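Local coordinates for protein probable amidase (Thermus thermophilus, PDB 2DC0) that is a probable amidase of the amidase family, built around a large mixed beta sheet, and forms an assembly of two chains, at residues V155-T168 and L199-R211. Sequence-based numbering, arbitrary orientation.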
ATOM      1  N   VAL A 155      -0.796 -31.379  -7.038  1.00 15.66           N
ATOM      2  CA  VAL A 155      -1.604 -30.912  -8.165  1.00 14.46           C
ATOM      3  C   VAL A 155      -0.990 -31.338  -9.500  1.00 14.73           C
ATOM      4  O   VAL A 155      -1.698 -31.758 -10.419  1.00 15.21           O
ATOM      5  CB  VAL A 155      -1.756 -29.364  -8.135  1.00 14.48           C
ATOM      6  CG1 VAL A 155      -2.469 -28.869  -9.393  1.00 14.04           C
ATOM      7  CG2 VAL A 155      -2.544 -28.956  -6.898  1.00 13.50           C
ATOM      8  N   ALA A 156       0.330 -31.242  -9.603  1.00 13.34           N
ATOM      9  CA  ALA A 156       1.017 -31.624 -10.832  1.00 14.77           C
ATOM     10  C   ALA A 156       0.870 -33.116 -11.136  1.00 15.66           C
ATOM     11  O   ALA A 156       0.748 -33.509 -12.294  1.00 16.09           O
ATOM     12  CB  ALA A 156       2.490 -31.264 -10.737  1.00 14.30           C
ATOM     13  N   LEU A 157       0.869 -33.935 -10.089  1.00 16.22           N
ATOM     14  CA  LEU A 157       0.779 -35.381 -10.236  1.00 18.32           C
ATOM     15  C   LEU A 157      -0.640 -35.951 -10.197  1.00 18.82           C
ATOM     16  O   LEU A 157      -0.831 -37.156 -10.342  1.00 18.47           O
ATOM     17  CB  LEU A 157       1.645 -36.057  -9.157  1.00 17.68           C
ATOM     18  CG  LEU A 157       3.150 -35.757  -9.256  1.00 18.79           C
ATOM     19  CD1 LEU A 157       3.910 -36.424  -8.123  1.00 19.89           C
ATOM     20  CD2 LEU A 157       3.654 -36.252 -10.598  1.00 19.15           C
ATOM     21  N   GLY A 158      -1.635 -35.093 -10.002  1.00 17.99           N
ATOM     22  CA  GLY A 158      -3.005 -35.570  -9.961  1.00 18.90           C
ATOM     23  C   GLY A 158      -3.430 -36.100  -8.603  1.00 18.47           C
ATOM     24  O   GLY A 158      -4.446 -36.783  -8.493  1.00 20.17           O
ATOM     25  N   ILE A 159      -2.650 -35.808  -7.568  1.00 18.18           N
ATOM     26  CA  ILE A 159      -2.994 -36.242  -6.215  1.00 17.48           C
ATOM     27  C   ILE A 159      -3.956 -35.167  -5.721  1.00 18.72           C
ATOM     28  O   ILE A 159      -3.582 -34.255  -4.974  1.00 18.16           O
ATOM     29  CB  ILE A 159      -1.744 -36.306  -5.314  1.00 16.94           C
ATOM     30  CG1 ILE A 159      -0.697 -37.232  -5.950  1.00 18.04           C
ATOM     31  CG2 ILE A 159      -2.123 -36.822  -3.933  1.00 17.20           C
ATOM     32  CD1 ILE A 159       0.709 -37.114  -5.363  1.00 23.38           C
ATOM     33  N   GLY A 160      -5.207 -35.279  -6.155  1.00 18.48           N
ATOM     34  CA  GLY A 160      -6.198 -34.275  -5.813  1.00 17.65           C
ATOM     35  C   GLY A 160      -6.233 -33.379  -7.036  1.00 17.78           C
ATOM     36  O   GLY A 160      -5.245 -33.321  -7.774  1.00 19.60           O
ATOM     37  N   LEU A 161      -7.342 -32.680  -7.256  1.00 17.78           N
ATOM     38  CA  LEU A 161      -7.506 -31.817  -8.431  1.00 18.77           C
ATOM     39  C   LEU A 161      -6.991 -30.385  -8.251  1.00 18.05           C
ATOM     40  O   LEU A 161      -6.795 -29.663  -9.227  1.00 18.62           O
ATOM     41  CB  LEU A 161      -8.985 -31.775  -8.832  1.00 21.15           C
ATOM     42  CG  LEU A 161      -9.630 -33.108  -9.227  1.00 24.08           C
ATOM     43  CD1 LEU A 161     -11.146 -32.934  -9.423  1.00 27.08           C
ATOM     44  CD2 LEU A 161      -8.987 -33.597 -10.509  1.00 24.97           C
ATOM     45  N   ALA A 162      -6.774 -29.980  -7.009  1.00 15.54           N
ATOM     46  CA  ALA A 162      -6.287 -28.642  -6.714  1.00 14.89           C
ATOM     47  C   ALA A 162      -5.811 -28.615  -5.278  1.00 15.22           C
ATOM     48  O   ALA A 162      -6.010 -29.576  -4.539  1.00 15.04           O
ATOM     49  CB  ALA A 162      -7.399 -27.610  -6.917  1.00 13.76           C
ATOM     50  N   SER A 163      -5.193 -27.513  -4.876  1.00 13.96           N
ATOM     51  CA  SER A 163      -4.707 -27.410  -3.516  1.00 15.81           C
ATOM     52  C   SER A 163      -4.729 -25.974  -3.018  1.00 15.97           C
ATOM     53  O   SER A 163      -4.773 -25.024  -3.809  1.00 15.27           O
ATOM     54  CB  SER A 163      -3.291 -27.975  -3.425  1.00 14.66           C
ATOM     55  OG  SER A 163      -2.887 -28.091  -2.073  1.00 15.70           O
ATOM     56  N   LEU A 164      -4.717 -25.827  -1.697  1.00 16.35           N
ATOM     57  CA  LEU A 164      -4.719 -24.511  -1.063  1.00 16.12           C
ATOM     58  C   LEU A 164      -3.377 -24.298  -0.368  1.00 15.82           C
ATOM     59  O   LEU A 164      -2.953 -25.125   0.430  1.00 15.07           O
ATOM     60  CB  LEU A 164      -5.846 -24.420  -0.029  1.00 16.04           C
ATOM     61  CG  LEU A 164      -5.860 -23.170   0.858  1.00 16.50           C
ATOM     62  CD1 LEU A 164      -6.100 -21.933   0.013  1.00 18.93           C
ATOM     63  CD2 LEU A 164      -6.951 -23.312   1.922  1.00 17.45           C
ATOM     64  N   GLY A 165      -2.715 -23.190  -0.678  1.00 15.54           N
ATOM     65  CA  GLY A 165      -1.434 -22.898  -0.060  1.00 15.86           C
ATOM     66  C   GLY A 165      -1.337 -21.429   0.294  1.00 14.85           C
ATOM     67  O   GLY A 165      -2.349 -20.730   0.270  1.00 14.00           O
ATOM     68  N   THR A 166      -0.139 -20.959   0.644  1.00 15.32           N
ATOM     69  CA  THR A 166       0.051 -19.545   0.972  1.00 14.34           C
ATOM     70  C   THR A 166       1.244 -18.978   0.217  1.00 14.52           C
ATOM     71  O   THR A 166       2.081 -19.720  -0.288  1.00 13.43           O
ATOM     72  CB  THR A 166       0.265 -19.289   2.493  1.00 12.95           C
ATOM     73  OG1 THR A 166       1.436 -19.977   2.949  1.00 15.03           O
ATOM     74  CG2 THR A 166      -0.957 -19.747   3.292  1.00 14.11           C
ATOM     75  N   ASP A 167       1.307 -17.655   0.135  1.00 15.80           N
ATOM     76  CA  ASP A 167       2.395 -16.985  -0.566  1.00 16.14           C
ATOM     77  C   ASP A 167       2.713 -15.700   0.188  1.00 16.87           C
ATOM     78  O   ASP A 167       1.866 -14.813   0.306  1.00 15.37           O
ATOM     79  CB  ASP A 167       1.955 -16.670  -2.001  1.00 14.52           C
ATOM     80  CG  ASP A 167       3.077 -16.095  -2.854  1.00 17.08           C
ATOM     81  OD1 ASP A 167       3.719 -15.115  -2.422  1.00 15.12           O
ATOM     82  OD2 ASP A 167       3.305 -16.618  -3.965  1.00 17.14           O
ATOM     83  N   THR A 168       3.930 -15.610   0.715  1.00 17.97           N
ATOM     84  CA  THR A 168       4.358 -14.427   1.459  1.00 17.06           C
ATOM     85  C   THR A 168       5.431 -13.701   0.655  1.00 17.88           C
ATOM     86  O   THR A 168       5.444 -12.470   0.576  1.00 16.82           O
ATOM     87  CB  THR A 168       4.932 -14.810   2.838  1.00 17.93           C
ATOM     88  OG1 THR A 168       3.948 -15.551   3.580  1.00 19.11           O
ATOM     89  CG2 THR A 168       5.305 -13.557   3.620  1.00 17.61           C
ATOM     90  N   LEU A 199       2.837 -16.235   9.079  1.00 18.06           N
ATOM     91  CA  LEU A 199       4.284 -16.121   8.962  1.00 19.63           C
ATOM     92  C   LEU A 199       4.489 -14.622   9.156  1.00 19.60           C
ATOM     93  O   LEU A 199       5.059 -14.178  10.149  1.00 19.84           O
ATOM     94  CB  LEU A 199       4.772 -16.546   7.577  1.00 18.39           C
ATOM     95  CG  LEU A 199       6.282 -16.389   7.333  1.00 18.35           C
ATOM     96  CD1 LEU A 199       7.080 -17.227   8.325  1.00 18.16           C
ATOM     97  CD2 LEU A 199       6.603 -16.817   5.902  1.00 19.82           C
ATOM     98  N   SER A 200       3.994 -13.855   8.194  1.00 18.66           N
ATOM     99  CA  SER A 200       4.044 -12.403   8.233  1.00 19.07           C
ATOM    100  C   SER A 200       2.604 -11.962   7.995  1.00 21.01           C
ATOM    101  O   SER A 200       2.130 -11.979   6.864  1.00 19.54           O
ATOM    102  CB  SER A 200       4.939 -11.868   7.118  1.00 20.36           C
ATOM    103  OG  SER A 200       4.811 -10.459   7.008  1.00 22.82           O
ATOM    104  N   ARG A 201       1.905 -11.582   9.059  1.00 20.84           N
ATOM    105  CA  ARG A 201       0.515 -11.168   8.932  1.00 22.53           C
ATOM    106  C   ARG A 201       0.247 -10.063   7.916  1.00 21.78           C
ATOM    107  O   ARG A 201      -0.805 -10.064   7.285  1.00 22.01           O
ATOM    108  CB  ARG A 201      -0.035 -10.740  10.294  1.00 22.91           C
ATOM    109  CG  ARG A 201      -0.211 -11.875  11.298  1.00 28.43           C
ATOM    110  CD  ARG A 201      -0.541 -11.310  12.671  1.00 33.47           C
ATOM    111  NE  ARG A 201      -1.743 -10.482  12.638  1.00 40.12           N
ATOM    112  CZ  ARG A 201      -2.012  -9.517  13.513  1.00 42.40           C
ATOM    113  NH1 ARG A 201      -1.158  -9.252  14.497  1.00 43.77           N
ATOM    114  NH2 ARG A 201      -3.132  -8.815  13.403  1.00 43.18           N
ATOM    115  N   SER A 202       1.176  -9.123   7.749  1.00 21.58           N
ATOM    116  CA  SER A 202       0.953  -8.027   6.807  1.00 21.26           C
ATOM    117  C   SER A 202       1.461  -8.332   5.402  1.00 21.99           C
ATOM    118  O   SER A 202       1.407  -7.475   4.517  1.00 21.46           O
ATOM    119  CB  SER A 202       1.607  -6.734   7.318  1.00 19.80           C
ATOM    120  OG  SER A 202       3.019  -6.815   7.288  1.00 20.28           O
ATOM    121  N   THR A 203       1.935  -9.555   5.190  1.00 20.42           N
ATOM    122  CA  THR A 203       2.449  -9.936   3.885  1.00 20.94           C
ATOM    123  C   THR A 203       1.954 -11.301   3.406  1.00 19.95           C
ATOM    124  O   THR A 203       2.083 -11.626   2.218  1.00 19.02           O
ATOM    125  CB  THR A 203       3.990  -9.929   3.893  1.00 23.30           C
ATOM    126  OG1 THR A 203       4.452  -8.690   4.449  1.00 26.41           O
ATOM    127  CG2 THR A 203       4.528 -10.064   2.485  1.00 24.72           C
ATOM    128  N   ASP A 204       1.391 -12.101   4.319  1.00 16.49           N
ATOM    129  CA  ASP A 204       0.877 -13.437   3.959  1.00 16.42           C
ATOM    130  C   ASP A 204      -0.324 -13.337   3.012  1.00 16.05           C
ATOM    131  O   ASP A 204      -1.100 -12.384   3.076  1.00 15.72           O
ATOM    132  CB  ASP A 204       0.386 -14.217   5.192  1.00 17.48           C
ATOM    133  CG  ASP A 204       1.499 -14.664   6.119  1.00 18.48           C
ATOM    134  OD1 ASP A 204       2.688 -14.652   5.727  1.00 17.54           O
ATOM    135  OD2 ASP A 204       1.161 -15.051   7.264  1.00 20.29           O
ATOM    136  N   HIS A 205      -0.480 -14.347   2.159  1.00 14.85           N
ATOM    137  CA  HIS A 205      -1.590 -14.439   1.206  1.00 15.29           C
ATOM    138  C   HIS A 205      -2.034 -15.902   1.098  1.00 16.09           C
ATOM    139  O   HIS A 205      -1.195 -16.804   1.092  1.00 16.64           O
ATOM    140  CB  HIS A 205      -1.175 -14.032  -0.214  1.00 14.70           C
ATOM    141  CG  HIS A 205      -0.864 -12.581  -0.392  1.00 14.46           C
ATOM    142  ND1 HIS A 205       0.260 -11.988   0.138  1.00 15.83           N
ATOM    143  CD2 HIS A 205      -1.481 -11.628  -1.129  1.00 14.16           C
ATOM    144  CE1 HIS A 205       0.326 -10.732  -0.269  1.00 16.86           C
ATOM    145  NE2 HIS A 205      -0.718 -10.488  -1.039  1.00 14.22           N
ATOM    146  N   ALA A 206      -3.341 -16.132   1.002  1.00 15.41           N
ATOM    147  CA  ALA A 206      -3.872 -17.481   0.820  1.00 16.23           C
ATOM    148  C   ALA A 206      -4.258 -17.558  -0.653  1.00 15.63           C
ATOM    149  O   ALA A 206      -4.793 -16.597  -1.207  1.00 15.40           O
ATOM    150  CB  ALA A 206      -5.104 -17.701   1.697  1.00 16.72           C
ATOM    151  N   GLY A 207      -3.997 -18.692  -1.296  1.00 15.31           N
ATOM    152  CA  GLY A 207      -4.325 -18.808  -2.708  1.00 15.72           C
ATOM    153  C   GLY A 207      -4.310 -20.236  -3.221  1.00 16.96           C
ATOM    154  O   GLY A 207      -3.728 -21.121  -2.588  1.00 18.80           O
ATOM    155  N   PRO A 208      -4.936 -20.492  -4.376  1.00 16.31           N
ATOM    156  CA  PRO A 208      -4.989 -21.834  -4.953  1.00 15.58           C
ATOM    157  C   PRO A 208      -3.861 -22.241  -5.897  1.00 16.60           C
ATOM    158  O   PRO A 208      -3.185 -21.400  -6.509  1.00 14.80           O
ATOM    159  CB  PRO A 208      -6.319 -21.822  -5.685  1.00 15.03           C
ATOM    160  CG  PRO A 208      -6.298 -20.438  -6.286  1.00 16.31           C
ATOM    161  CD  PRO A 208      -5.820 -19.572  -5.120  1.00 15.95           C
ATOM    162  N   LEU A 209      -3.685 -23.558  -5.991  1.00 16.34           N
ATOM    163  CA  LEU A 209      -2.727 -24.202  -6.889  1.00 16.93           C
ATOM    164  C   LEU A 209      -3.637 -25.094  -7.716  1.00 16.70           C
ATOM    165  O   LEU A 209      -4.358 -25.932  -7.172  1.00 15.54           O
ATOM    166  CB  LEU A 209      -1.712 -25.032  -6.101  1.00 18.70           C
ATOM    167  CG  LEU A 209      -0.593 -24.162  -5.522  1.00 20.49           C
ATOM    168  CD1 LEU A 209      -0.047 -24.785  -4.260  1.00 23.13           C
ATOM    169  CD2 LEU A 209       0.505 -23.990  -6.575  1.00 22.43           C
ATOM    170  N   THR A 210      -3.609 -24.894  -9.028  1.00 17.15           N
ATOM    171  CA  THR A 210      -4.472 -25.627  -9.947  1.00 17.05           C
ATOM    172  C   THR A 210      -3.763 -26.088 -11.211  1.00 17.70           C
ATOM    173  O   THR A 210      -2.592 -25.781 -11.433  1.00 17.18           O
ATOM    174  CB  THR A 210      -5.636 -24.729 -10.403  1.00 17.70           C
ATOM    175  OG1 THR A 210      -5.097 -23.559 -11.045  1.00 16.76           O
ATOM    176  CG2 THR A 210      -6.476 -24.291  -9.216  1.00 18.03           C
ATOM    177  N   ARG A 211      -4.496 -26.813 -12.052  1.00 17.88           N
ATOM    178  CA  ARG A 211      -3.954 -27.300 -13.313  1.00 19.92           C
ATOM    179  C   ARG A 211      -4.291 -26.355 -14.471  1.00 18.89           C
ATOM    180  O   ARG A 211      -3.784 -26.518 -15.576  1.00 18.99           O
ATOM    181  CB  ARG A 211      -4.498 -28.698 -13.613  1.00 23.05           C
ATOM    182  CG  ARG A 211      -4.029 -29.766 -12.640  1.00 26.01           C
ATOM    183  CD  ARG A 211      -4.627 -31.116 -12.981  1.00 32.20           C
ATOM    184  NE  ARG A 211      -4.133 -31.613 -14.262  1.00 35.07           N
ATOM    185  CZ  ARG A 211      -2.914 -32.113 -14.450  1.00 38.39           C
ATOM    186  NH1 ARG A 211      -2.061 -32.190 -13.435  1.00 39.29           N
ATOM    187  NH2 ARG A 211      -2.541 -32.524 -15.654  1.00 37.71           N
TER
HETATM  188  O   HOH W   1      -6.887 -27.533 -10.806  1.00 22.37           O
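Asp204 OD1 takes two bonds. The hydroxyl of Thr168 reaches it on its anti side (OG1 to OD1, 2.6 Å), and Ser200 N comes from the opposite face of the carboxylate. Leu199 N meets the syn lone pair of OD2 almost straight (N-H...O 176°). The carboxylate thus fastens its own loop to Thr168, beside a pair of neighbouring antiparallel strands in the central mixed sheet of this amidase fold.

Thr168 OG1 lies beside the backbone N, anti to the carbonyl carbon (chi1 -57°), which turns it to the aspartate while the CG2 methyl rests on Thr203 CG2, 3.8 Å away. Helix 281-296 packs beside this end through Tyr285. One step back, Asp167 N bonds His205 O. The ring of His205 sends ND1 to Thr203 O and to Asp167 O, both weakly. The carboxylate of Asp167 turns elsewhere, to a salt bridge with Arg173.

Strands 163-166 and 206-210 are joined by two hydrogen-bonded pairs, Ser163 with Leu209 and Gly165 with Gly207. The Gly165 N to Gly207 O bond is 3.0 Å long and nearly straight. Between them sits the non-hydrogen-bonded pair Leu164 and Pro208, with Leu164 CD1 against Gly207 O. Strand 69-73 pairs with the other edge of 163-166.

At the far end, Val155 of helix 149-157 lays CG2 on Leu209 CB and CG1 on the backbone of Thr210. A water bridges Leu161 O and Arg211 N. The Arg211 chain bends at chi3 (66°) and carries its guanidinium to the C-terminal end of the helix. There NH1 bonds Val155 O at 3.1 Å, the oxygen lying in the guanidinium plane, and reaches Ala156 O weakly at 3.3 Å.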